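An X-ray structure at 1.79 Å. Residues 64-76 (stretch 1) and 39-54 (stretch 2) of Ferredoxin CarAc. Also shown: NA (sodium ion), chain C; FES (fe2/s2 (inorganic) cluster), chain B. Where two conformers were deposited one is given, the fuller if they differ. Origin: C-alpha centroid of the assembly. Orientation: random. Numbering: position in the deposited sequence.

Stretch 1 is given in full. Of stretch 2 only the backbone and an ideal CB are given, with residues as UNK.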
# COMPACT_ATOMS: atom_id res chain seq x y z
N GLU A 64 -7.08 8.94 -1.09
CA GLU A 64 -7.65 9.90 -0.13
C GLU A 64 -7.93 9.18 1.20
O GLU A 64 -8.72 8.24 1.21
CB GLU A 64 -8.92 10.54 -0.70
CG GLU A 64 -8.65 11.25 -2.00
CD GLU A 64 -9.88 11.74 -2.75
OE1 GLU A 64 -10.99 11.27 -2.44
OE2 GLU A 64 -9.71 12.62 -3.66
N CYS A 65 -7.27 9.63 2.27
CA CYS A 65 -7.42 9.09 3.63
C CYS A 65 -8.84 9.34 4.12
O CYS A 65 -9.34 10.46 4.02
CB CYS A 65 -6.45 9.79 4.57
SG CYS A 65 -6.65 9.18 6.26
N PRO A 66 -9.53 8.34 4.71
CA PRO A 66 -10.90 8.56 5.18
C PRO A 66 -11.02 9.41 6.45
O PRO A 66 -12.11 9.89 6.72
CB PRO A 66 -11.37 7.11 5.43
CG PRO A 66 -10.13 6.37 5.82
CD PRO A 66 -9.05 6.97 4.95
N PHE A 67 -9.95 9.62 7.22
CA PHE A 67 -10.09 10.28 8.54
C PHE A 67 -10.08 11.81 8.35
O PHE A 67 -11.13 12.44 8.74
CB PHE A 67 -9.07 9.73 9.54
CG PHE A 67 -9.55 9.86 10.95
CD1 PHE A 67 -10.74 9.27 11.36
CD2 PHE A 67 -8.85 10.65 11.86
CE1 PHE A 67 -11.20 9.43 12.66
CE2 PHE A 67 -9.32 10.81 13.16
CZ PHE A 67 -10.49 10.20 13.56
N HIS A 68 -9.03 12.38 7.75
CA HIS A 68 -8.89 13.85 7.59
C HIS A 68 -8.77 14.29 6.14
O HIS A 68 -8.50 15.47 5.92
CB HIS A 68 -7.67 14.44 8.33
CG HIS A 68 -7.61 14.06 9.76
ND1 HIS A 68 -6.62 13.25 10.26
CD2 HIS A 68 -8.44 14.34 10.79
CE1 HIS A 68 -6.82 13.06 11.55
NE2 HIS A 68 -7.94 13.73 11.90
N GLY A 69 -8.95 13.39 5.17
CA GLY A 69 -8.88 13.79 3.76
C GLY A 69 -7.48 14.24 3.32
O GLY A 69 -7.37 14.86 2.25
N GLY A 70 -6.43 13.89 4.07
CA GLY A 70 -5.07 13.89 3.51
C GLY A 70 -5.01 12.91 2.34
O GLY A 70 -6.01 12.19 2.11
N ALA A 71 -3.94 12.89 1.59
CA ALA A 71 -3.85 11.99 0.43
C ALA A 71 -2.39 11.74 0.07
O ALA A 71 -1.51 12.52 0.50
CB ALA A 71 -4.62 12.56 -0.74
N PHE A 72 -2.16 10.63 -0.64
CA PHE A 72 -0.83 10.19 -1.09
C PHE A 72 -0.92 9.73 -2.52
O PHE A 72 -1.96 9.15 -2.89
CB PHE A 72 -0.32 9.01 -0.26
CG PHE A 72 -0.17 9.32 1.20
CD1 PHE A 72 1.03 9.83 1.70
CD2 PHE A 72 -1.22 9.10 2.07
CE1 PHE A 72 1.16 10.08 3.05
CE2 PHE A 72 -1.09 9.38 3.42
CZ PHE A 72 0.10 9.87 3.90
N ASN A 73 0.14 9.94 -3.29
CA ASN A 73 0.29 9.28 -4.62
C ASN A 73 0.61 7.81 -4.34
O ASN A 73 1.57 7.57 -3.62
CB ASN A 73 1.37 9.95 -5.45
CG ASN A 73 1.42 9.36 -6.84
OD1 ASN A 73 1.87 8.24 -7.03
ND2 ASN A 73 1.00 10.13 -7.83
N VAL A 74 -0.17 6.84 -4.84
CA VAL A 74 0.03 5.40 -4.53
C VAL A 74 1.29 4.83 -5.21
O VAL A 74 1.83 3.79 -4.74
CB VAL A 74 -1.22 4.56 -4.84
CG1 VAL A 74 -2.44 5.02 -4.04
CG2 VAL A 74 -1.54 4.53 -6.32
N CYS A 75 1.75 5.46 -6.29
CA CYS A 75 2.94 5.05 -7.08
C CYS A 75 4.22 5.45 -6.34
O CYS A 75 5.21 4.68 -6.35
CB CYS A 75 2.91 5.75 -8.44
SG CYS A 75 1.42 5.42 -9.41
N THR A 76 4.25 6.65 -5.76
CA THR A 76 5.47 7.22 -5.13
C THR A 76 5.45 7.14 -3.60
O THR A 76 6.53 7.28 -3.00
CB THR A 76 5.67 8.68 -5.56
OG1 THR A 76 4.61 9.46 -5.03
CG2 THR A 76 5.76 8.83 -7.06
N UNK A 39 -1.15 -2.13 -10.71
CA UNK A 39 -1.20 -2.44 -9.26
C UNK A 39 -0.04 -1.74 -8.56
O UNK A 39 1.09 -1.79 -9.08
CB UNK A 39 -1.14 -3.95 -9.01
N UNK A 40 -0.31 -1.16 -7.39
CA UNK A 40 0.68 -0.46 -6.53
C UNK A 40 0.39 -0.87 -5.09
O UNK A 40 -0.72 -1.37 -4.79
CB UNK A 40 0.61 1.06 -6.69
N UNK A 41 1.37 -0.68 -4.23
CA UNK A 41 1.19 -0.99 -2.80
C UNK A 41 1.95 0.02 -1.96
O UNK A 41 3.05 0.44 -2.34
CB UNK A 41 1.66 -2.41 -2.48
N UNK A 42 1.37 0.37 -0.82
CA UNK A 42 2.04 1.18 0.21
C UNK A 42 1.79 0.54 1.57
O UNK A 42 0.99 -0.39 1.65
CB UNK A 42 1.54 2.63 0.19
N UNK A 43 2.37 1.10 2.62
CA UNK A 43 1.85 0.94 3.98
C UNK A 43 0.35 1.29 3.95
O UNK A 43 -0.05 2.24 3.23
CB UNK A 43 2.61 1.82 4.97
N UNK A 44 -0.46 0.56 4.69
CA UNK A 44 -1.91 0.85 4.81
C UNK A 44 -2.16 2.02 5.76
O UNK A 44 -3.21 2.71 5.64
CB UNK A 44 -2.67 -0.39 5.30
N UNK A 45 -1.28 2.21 6.74
CA UNK A 45 -1.53 3.16 7.86
C UNK A 45 -1.16 4.56 7.41
O UNK A 45 -0.02 4.78 7.08
CB UNK A 45 -0.73 2.78 9.11
N UNK A 46 -2.12 5.47 7.40
CA UNK A 46 -1.88 6.90 7.13
C UNK A 46 -0.83 7.41 8.13
O UNK A 46 -1.00 7.21 9.36
CB UNK A 46 -3.17 7.71 7.24
N UNK A 47 0.20 8.07 7.62
CA UNK A 47 1.32 8.56 8.47
C UNK A 47 0.85 9.69 9.37
O UNK A 47 1.52 9.94 10.39
CB UNK A 47 2.49 9.04 7.61
N UNK A 48 -0.24 10.36 9.02
CA UNK A 48 -0.75 11.54 9.75
C UNK A 48 -1.43 11.12 11.05
O UNK A 48 -0.96 11.50 12.12
CB UNK A 48 -1.73 12.33 8.88
N UNK A 49 -2.57 10.44 10.99
CA UNK A 49 -3.38 10.15 12.19
C UNK A 49 -3.90 8.71 12.25
O UNK A 49 -4.99 8.51 12.86
CB UNK A 49 -4.57 11.11 12.25
N UNK A 50 -3.19 7.76 11.63
CA UNK A 50 -3.27 6.30 11.96
C UNK A 50 -4.51 5.64 11.33
O UNK A 50 -4.84 4.50 11.73
CB UNK A 50 -3.31 6.10 13.48
N UNK A 51 -5.15 6.28 10.37
CA UNK A 51 -6.31 5.70 9.67
C UNK A 51 -5.82 4.57 8.76
O UNK A 51 -4.62 4.51 8.43
CB UNK A 51 -7.06 6.76 8.86
N UNK A 52 -6.75 3.71 8.35
CA UNK A 52 -6.50 2.69 7.31
C UNK A 52 -6.79 3.30 5.93
O UNK A 52 -7.95 3.58 5.61
CB UNK A 52 -7.36 1.45 7.54
N UNK A 53 -5.75 3.45 5.10
CA UNK A 53 -5.93 3.95 3.71
C UNK A 53 -6.80 3.01 2.86
O UNK A 53 -7.45 3.50 1.95
CB UNK A 53 -4.57 4.12 3.04
N UNK A 54 -6.82 1.70 3.14
CA UNK A 54 -7.67 0.74 2.39
C UNK A 54 -9.16 0.99 2.68
O UNK A 54 -9.99 0.34 2.03
CB UNK A 54 -7.30 -0.70 2.76
NA NA C . -11.25 13.55 -4.94
FE1 FES B . -5.10 12.30 9.09
FE2 FES B . -4.93 10.31 7.32
S1 FES B . -5.21 10.09 9.51
S2 FES B . -5.08 12.49 6.90

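Position 39 has its CB out of reach of stretch 1, which therefore sets no preference. It is Phe-39, on an extended strand.

Position 40 points toward stretch 1. Its ideal CB lies 3.6 Å from Val-74 O, and Cys-75 SG is close by. A broad apolar or aromatic side chain would suit. Tyr-40 is deposited. Cys-75 SG sits over one face of its ring, 3.7 Å from Tyr-40 CZ, and Val-74 CG2 is 4.1 Å from Tyr-40 CB.

Position 41 points away, so many side chains would do. It is Ala-41. Its backbone still reaches stretch 1 through water 1. The O of water 1 bridges the two, 3.0 Å from Ala-41 O and 2.5 Å from Val-74 O.

Position 42 turns back toward stretch 1, with its CB 5.1 Å from Val-74 O. Small or beta-branched residues such as Val, Thr or Ile would suit the strand and the gap. Thr-42 is deposited. Its CG2 packs 3.6 Å from Val-74 O, and its OG1 donates to the carbonyl O of position 43 at 2.7 Å.

Positions 43, 44 and 45 have CB atoms out of reach, and stretch 1 does not choose among side chains. They are Glu-43, Asp-44 and Thr-45. Asp-44 braces its own stretch: Asp-44 OD1 accepts from the backbone N of position 54 at 2.9 Å.

Position 46 lies sideways, its CB 3.9 Å from Cys-65 SG. The open iron FE2 is beside it, already bound by that sulfur. A thiolate would suit. Cys-46 SG binds FE2 at 2.3 Å, as Cys-65 SG does. It also lies at the edge of the Phe-72 ring, 3.8 Å from Phe-72 CE2.

Position 47 is sideways, with its CB 4.5 Å from Phe-72 CZ. A small or medium side chain, polar or apolar, could fit there. Thr-47 places OG1 3.5 Å from Phe-72 CZ, at the ring edge.

Position 48 points toward stretch 1. Iron FE1 has His-68 but lacks a second protein ligand. His or Cys could reach it. His-48 ND1 binds FE1 at 2.1 Å, completing the two-Cys, two-His set of a Rieske-type cluster. ND1 of His-48 and ND1 of His-68 are 3.1 Å apart, both on that iron, and not hydrogen-bonded.

At position 49 an ideal CB would be only 3.1 Å from His-68 CE1, so the tight space favours glycine. Gly-49 is deposited, its N 3.0 Å from FES S1.

Position 50 has a positive phi of 79°, which often suits Gly or Asn. Ile-50 is deposited, and its end leads away.

Position 51 points toward stretch 1, its CB 3.6 Å from both Cys-65 SG and Phe-67 CB. A small side chain fits best. Ala-51 CB packs 3.7 Å from Phe-67 CB.

Position 52 points away and is open to many residues. Ser-52 offers its O 3.5 Å from Pro-66 CG.

Position 53 points sideways, with nothing of stretch 1 within 5.5 Å of its CB, but Cys-65 and Phe-72 lie within reach of a longer side chain. A long apolar side chain could bridge them. Leu-53 does: CD2 is 3.8 Å from Cys-65 CB, and CD1 is 4.0 Å from Phe-72 CD2.

Position 54 points away, unconstrained by stretch 1. It is Ser-54.

Stretch 2, residues 39-54: FYATEDTCTHGIASLS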
# COMPACT_ATOMS: atom_id res chain seq x y z
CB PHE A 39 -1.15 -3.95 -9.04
CG PHE A 39 -2.36 -4.67 -9.57
CD1 PHE A 39 -2.40 -5.11 -10.89
CD2 PHE A 39 -3.46 -4.87 -8.74
CE1 PHE A 39 -3.53 -5.77 -11.37
CE2 PHE A 39 -4.57 -5.56 -9.21
CZ PHE A 39 -4.60 -5.97 -10.54
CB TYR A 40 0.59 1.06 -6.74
CG TYR A 40 0.90 1.44 -8.16
CD1 TYR A 40 2.22 1.47 -8.61
CD2 TYR A 40 -0.11 1.62 -9.09
CE1 TYR A 40 2.52 1.74 -9.94
CE2 TYR A 40 0.18 1.91 -10.41
CZ TYR A 40 1.50 1.96 -10.84
OH TYR A 40 1.79 2.19 -12.15
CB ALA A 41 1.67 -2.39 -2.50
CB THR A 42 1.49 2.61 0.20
OG1 THR A 42 0.10 2.64 0.57
CG2 THR A 42 1.63 3.31 -1.14
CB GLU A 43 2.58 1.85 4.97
CG GLU A 43 3.99 1.41 5.23
CD GLU A 43 4.97 2.50 5.67
OE1 GLU A 43 4.60 3.74 5.79
OE2 GLU A 43 6.15 2.10 5.87
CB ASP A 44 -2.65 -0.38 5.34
CG ASP A 44 -4.15 -0.17 5.46
OD1 ASP A 44 -4.78 0.07 4.41
OD2 ASP A 44 -4.67 -0.27 6.60
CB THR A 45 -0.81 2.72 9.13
OG1 THR A 45 -1.15 1.35 9.38
CG2 THR A 45 -1.18 3.61 10.30
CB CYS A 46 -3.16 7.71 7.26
SG CYS A 46 -2.91 9.41 6.74
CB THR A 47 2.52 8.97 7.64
OG1 THR A 47 2.09 9.98 6.73
CG2 THR A 47 3.13 7.77 6.95
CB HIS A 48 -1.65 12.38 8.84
CG HIS A 48 -2.23 13.53 9.57
ND1 HIS A 48 -3.57 13.57 9.88
CD2 HIS A 48 -1.66 14.66 10.07
CE1 HIS A 48 -3.82 14.72 10.50
NE2 HIS A 48 -2.65 15.38 10.67
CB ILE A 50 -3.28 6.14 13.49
CG1 ILE A 50 -2.05 6.78 14.14
CG2 ILE A 50 -3.41 4.69 13.88
CD1 ILE A 50 -0.73 6.26 13.62
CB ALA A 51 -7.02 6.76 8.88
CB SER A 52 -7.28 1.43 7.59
OG SER A 52 -7.07 0.48 6.58
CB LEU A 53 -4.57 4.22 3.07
CG LEU A 53 -3.79 5.35 3.72
CD1 LEU A 53 -2.42 5.48 3.10
CD2 LEU A 53 -4.54 6.67 3.63
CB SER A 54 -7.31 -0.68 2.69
OG SER A 54 -7.41 -0.92 4.08
O HOH W 1 3.69 2.11 -4.71
O HOH W 2 -12.75 11.41 -4.94
O HOH W 3 -12.51 13.61 -2.96
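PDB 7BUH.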